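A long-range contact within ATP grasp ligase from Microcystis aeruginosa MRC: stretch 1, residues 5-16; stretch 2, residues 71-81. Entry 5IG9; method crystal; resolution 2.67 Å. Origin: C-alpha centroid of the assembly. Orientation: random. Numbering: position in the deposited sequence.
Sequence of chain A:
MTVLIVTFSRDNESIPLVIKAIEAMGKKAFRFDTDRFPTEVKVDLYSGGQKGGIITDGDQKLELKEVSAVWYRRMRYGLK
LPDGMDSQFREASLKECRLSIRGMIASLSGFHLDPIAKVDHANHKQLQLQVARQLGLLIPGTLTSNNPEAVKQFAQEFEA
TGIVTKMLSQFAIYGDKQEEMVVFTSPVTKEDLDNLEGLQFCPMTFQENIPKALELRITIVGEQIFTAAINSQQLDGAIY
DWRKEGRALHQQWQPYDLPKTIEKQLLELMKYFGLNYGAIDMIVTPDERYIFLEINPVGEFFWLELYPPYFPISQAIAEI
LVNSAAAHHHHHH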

# COMPACT_ATOMS: atom_id res chain seq x y z
N ILE A 5 -5.58 2.78 19.21
CA ILE A 5 -6.46 3.41 18.22
C ILE A 5 -5.60 4.28 17.33
O ILE A 5 -5.06 5.31 17.76
N VAL A 6 -5.47 3.88 16.07
CA VAL A 6 -4.60 4.54 15.10
C VAL A 6 -5.44 5.58 14.36
O VAL A 6 -6.22 5.25 13.47
N THR A 7 -5.27 6.85 14.73
CA THR A 7 -6.06 7.93 14.14
C THR A 7 -5.18 9.15 13.90
O THR A 7 -3.97 9.03 13.71
N PHE A 8 -5.79 10.34 13.90
CA PHE A 8 -5.06 11.59 13.82
C PHE A 8 -5.82 12.64 14.63
O PHE A 8 -6.95 12.41 15.07
N SER A 9 -5.17 13.79 14.83
CA SER A 9 -5.69 14.77 15.78
C SER A 9 -7.00 15.40 15.32
O SER A 9 -7.84 15.74 16.16
N ARG A 10 -7.18 15.58 14.02
CA ARG A 10 -8.38 16.23 13.50
C ARG A 10 -9.48 15.23 13.13
O ARG A 10 -10.38 15.57 12.35
N ASP A 11 -9.42 14.01 13.66
CA ASP A 11 -10.48 13.05 13.41
C ASP A 11 -11.76 13.47 14.13
O ASP A 11 -11.75 14.29 15.05
N ASN A 12 -12.87 12.88 13.71
CA ASN A 12 -14.19 13.36 14.10
C ASN A 12 -14.63 12.66 15.39
O ASN A 12 -13.82 12.12 16.14
N GLU A 13 -15.94 12.67 15.66
CA GLU A 13 -16.51 12.18 16.90
C GLU A 13 -16.55 10.66 16.99
O GLU A 13 -17.04 10.13 17.99
N SER A 14 -16.08 9.95 15.96
CA SER A 14 -16.06 8.50 16.03
C SER A 14 -15.10 8.01 17.11
O SER A 14 -15.36 7.00 17.77
N ILE A 15 -13.99 8.72 17.30
CA ILE A 15 -12.96 8.34 18.27
C ILE A 15 -13.51 8.39 19.69
O ILE A 15 -13.45 7.37 20.39
N PRO A 16 -14.04 9.52 20.18
CA PRO A 16 -14.56 9.52 21.55
C PRO A 16 -15.75 8.60 21.75
O PRO A 16 -15.97 8.11 22.86
N TRP A 71 -7.22 -0.70 16.48
CA TRP A 71 -8.21 -0.14 15.56
C TRP A 71 -7.46 0.64 14.48
O TRP A 71 -6.99 1.75 14.71
N TYR A 72 -7.36 0.03 13.30
CA TYR A 72 -6.66 0.63 12.16
C TYR A 72 -7.61 1.63 11.51
O TYR A 72 -8.23 1.38 10.47
N ARG A 73 -7.73 2.80 12.15
CA ARG A 73 -8.77 3.78 11.82
C ARG A 73 -8.28 4.78 10.78
O ARG A 73 -8.63 4.68 9.60
N ARG A 74 -7.46 5.75 11.20
CA ARG A 74 -7.02 6.83 10.32
C ARG A 74 -5.50 6.90 10.31
O ARG A 74 -4.86 6.82 11.37
N MET A 75 -4.93 7.06 9.13
CA MET A 75 -3.48 7.03 8.94
C MET A 75 -3.05 8.33 8.28
O MET A 75 -3.10 8.46 7.05
N ARG A 76 -2.62 9.31 9.08
CA ARG A 76 -2.14 10.58 8.56
C ARG A 76 -0.71 10.84 9.03
O ARG A 76 -0.46 11.82 9.74
N TYR A 77 0.22 9.99 8.63
CA TYR A 77 1.56 10.00 9.21
C TYR A 77 2.29 11.30 8.91
O TYR A 77 2.54 11.63 7.75
N GLY A 78 2.63 12.03 9.97
CA GLY A 78 3.52 13.18 9.85
C GLY A 78 2.94 14.42 9.20
O GLY A 78 3.70 15.23 8.67
N LEU A 79 1.62 14.60 9.23
CA LEU A 79 1.03 15.77 8.59
C LEU A 79 1.46 17.06 9.28
O LEU A 79 1.74 18.06 8.62
N LYS A 80 1.54 17.04 10.61
CA LYS A 80 1.95 18.21 11.37
C LYS A 80 3.45 18.52 11.24
O LYS A 80 3.99 19.25 12.08
N LEU A 81 4.14 18.00 10.23
CA LEU A 81 5.49 18.46 9.96
C LEU A 81 5.43 19.92 9.51
O LEU A 81 4.53 20.30 8.76

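The most unusual feature of this contact is Phe8, whose ring lies beneath an arginine along much of its length: Arg76 CG sits 3.9 Å from the centroid of the Phe8 ring in a CH-pi contact, and Arg76 CZ stands 4.8 Å from the same centroid in a cation-pi interaction, both over the face. Arg76 reaches this position by bending back over the ring, with chi1 and chi2 both m (-57° and -59°), while Phe8 adopts the p rotamer (chi1 71°). The closest atoms of the pair are Phe8 CG and Arg76 CG at 3.6 Å. Arg74 also meets the ring, with its CG 3.5 Å from Phe8 CE1; its chi1 of -114° lies between wells.

The two strands run side by side in parallel before this point. Ile5 and Trp71 pair in a parallel bridge, and Val6 N donates to Trp71 O at 2.9 Å. Val6 O then receives Arg74 N at 2.6 Å and, by a weak bond, Arg73 N at 3.2 Å. Beyond this point the second stretch runs on as loop beside the end of the first strand. Thr7 CA approaches Arg74 O at 3.2 Å, a CA-H...O contact.

On the face of the sheet that carries Ile5 and Trp71, the indole provides a broad apolar surface. Trp71 is t at chi1 (-169°), and its CE3 lies 3.7 Å from CG2 of Ile5, an m rotamer. Ile15, m at both chi angles, points sideways from its CA, but its end comes nearer: CD1 is 3.9 Å from Trp71 CZ3 and also 3.9 Å from Arg73 CG. The first turn of the helix thus packs against both residues, and Ser14 O approaches the indole edge at 4.2 Å from Trp71 CH2.

Arg73 supplies the main polar link between side chains. It points toward stretch 1 with chi1 t and chi2 p, and chi3 near 180° carries the guanidinium out to Asp11. Arg73 NE donates to Asp11 OD2 at 3.2 Å in a salt bridge, and Arg73 NH2 adds a weak bond to Asp11 OD1 at 3.4 Å, so the carboxylate meets the guanidinium at its edge through two oxygens. Asp11, t at chi1, is held in turn by its own neighbour: Asn12 N donates to Asp11 OD1 at 2.7 Å. Thr7 OG1 lies 2.8 Å from Asp11 OD2.

Next to this pair, Asn12, a p rotamer, caps the helix: Ser14 N donates to Asn12 OD1 at 3.1 Å, and Ser14 OG makes a very short bond of 2.3 Å to the same Asn12 OD1. Ser14 CB covers one face of the Arg73 guanidinium, bringing the cap and the salt bridge into one cluster. At the other end, Lys80 points toward stretch 1, and its NZ comes within 4.1 Å of Ser9 OG.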

# COMPACT_ATOMS: atom_id res chain seq x y z
CB ILE A 5 -7.58 4.22 18.89
CG1 ILE A 5 -8.55 3.26 19.58
CG2 ILE A 5 -8.31 5.06 17.86
CD1 ILE A 5 -9.60 3.94 20.40
CB VAL A 6 -3.97 3.54 14.14
CG1 VAL A 6 -2.98 4.24 13.23
CG2 VAL A 6 -3.29 2.43 14.92
CB THR A 7 -7.24 8.29 15.05
OG1 THR A 7 -7.91 9.44 14.53
CG2 THR A 7 -6.76 8.58 16.46
CB PHE A 8 -4.82 12.03 12.37
CG PHE A 8 -6.05 12.51 11.65
CD1 PHE A 8 -7.13 11.67 11.44
CD2 PHE A 8 -6.10 13.79 11.13
CE1 PHE A 8 -8.26 12.11 10.77
CE2 PHE A 8 -7.22 14.24 10.45
CZ PHE A 8 -8.30 13.39 10.27
CB SER A 9 -4.64 15.85 16.04
OG SER A 9 -4.26 16.49 14.83
CB ARG A 10 -8.04 17.10 12.29
CG ARG A 10 -7.11 18.27 12.60
CD ARG A 10 -6.90 19.16 11.37
NE ARG A 10 -7.68 20.40 11.43
CZ ARG A 10 -8.87 20.57 10.88
NH1 ARG A 10 -9.45 19.57 10.22
NH2 ARG A 10 -9.49 21.73 10.98
CB ASP A 11 -10.06 11.65 13.85
CG ASP A 11 -10.72 10.56 13.02
OD1 ASP A 11 -11.68 10.86 12.28
OD2 ASP A 11 -10.28 9.39 13.11
CB ASN A 12 -15.17 13.18 12.95
CG ASN A 12 -15.22 11.75 12.43
OD1 ASN A 12 -15.11 10.79 13.19
ND2 ASN A 12 -15.38 11.60 11.12
CB GLU A 13 -17.92 12.75 17.10
CG GLU A 13 -18.03 14.26 16.90
CD GLU A 13 -18.08 14.68 15.44
OE1 GLU A 13 -18.65 13.93 14.61
OE2 GLU A 13 -17.53 15.75 15.11
CB SER A 14 -15.67 7.91 14.67
OG SER A 14 -16.10 8.75 13.62
CB ILE A 15 -11.71 9.21 18.12
CG1 ILE A 15 -11.26 9.24 16.66
CG2 ILE A 15 -10.59 8.69 19.01
CD1 ILE A 15 -10.97 7.87 16.11
CB PRO A 16 -14.95 10.99 21.78
CG PRO A 16 -15.24 11.51 20.43
CD PRO A 16 -14.25 10.83 19.53
CB TRP A 71 -9.20 0.76 16.30
CG TRP A 71 -10.37 1.14 15.45
CD1 TRP A 71 -10.81 0.51 14.32
CD2 TRP A 71 -11.26 2.25 15.66
NE1 TRP A 71 -11.91 1.15 13.82
CE2 TRP A 71 -12.21 2.22 14.62
CE3 TRP A 71 -11.34 3.26 16.62
CZ2 TRP A 71 -13.23 3.17 14.52
CZ3 TRP A 71 -12.35 4.20 16.52
CH2 TRP A 71 -13.28 4.15 15.47
CB TYR A 72 -6.21 -0.45 11.19
CG TYR A 72 -5.22 -0.01 10.14
CD1 TYR A 72 -4.06 0.66 10.48
CD2 TYR A 72 -5.45 -0.29 8.79
CE1 TYR A 72 -3.16 1.06 9.51
CE2 TYR A 72 -4.56 0.11 7.82
CZ TYR A 72 -3.41 0.78 8.18
OH TYR A 72 -2.51 1.17 7.22
CB ARG A 73 -9.25 4.46 13.10
CG ARG A 73 -10.01 5.77 12.93
CD ARG A 73 -11.33 5.60 12.21
NE ARG A 73 -11.99 6.89 12.05
CZ ARG A 73 -13.12 7.08 11.38
NH1 ARG A 73 -13.73 6.05 10.80
NH2 ARG A 73 -13.64 8.29 11.30
CB ARG A 74 -7.61 8.18 10.75
CG ARG A 74 -8.58 8.77 9.74
CD ARG A 74 -9.31 7.68 8.99
NE ARG A 74 -10.65 8.09 8.58
CZ ARG A 74 -11.51 7.29 7.96
NH1 ARG A 74 -11.17 6.04 7.68
NH2 ARG A 74 -12.71 7.74 7.63
CB MET A 75 -3.06 5.82 8.12
CG MET A 75 -3.43 4.48 8.74
SD MET A 75 -5.19 4.08 8.65
CE MET A 75 -5.48 4.17 6.89
CB ARG A 76 -3.07 11.72 8.99
CG ARG A 76 -4.52 11.52 8.57
CD ARG A 76 -4.63 11.39 7.06
NE ARG A 76 -5.93 10.87 6.66
CZ ARG A 76 -6.99 11.63 6.39
NH1 ARG A 76 -6.89 12.95 6.46
NH2 ARG A 76 -8.14 11.06 6.04
CB TYR A 77 2.37 8.81 8.69
CG TYR A 77 1.64 7.49 8.74
CD1 TYR A 77 1.44 6.82 9.94
CD2 TYR A 77 1.15 6.91 7.58
CE1 TYR A 77 0.77 5.62 9.98
CE2 TYR A 77 0.48 5.70 7.61
CZ TYR A 77 0.30 5.06 8.82
OH TYR A 77 -0.36 3.86 8.85
CB LEU A 79 -0.49 15.67 8.57
CG LEU A 79 -1.10 14.63 7.61
CD1 LEU A 79 -2.55 14.99 7.33
CD2 LEU A 79 -0.30 14.55 6.32
CB LYS A 80 1.57 18.05 12.84
CG LYS A 80 0.11 18.40 13.15
CD LYS A 80 -0.15 18.40 14.64
CE LYS A 80 -0.72 19.73 15.09
NZ LYS A 80 -2.10 19.98 14.58
CB LEU A 81 6.16 17.62 8.88
CG LEU A 81 6.75 16.29 9.35
CD1 LEU A 81 7.27 15.48 8.17
CD2 LEU A 81 7.85 16.53 10.36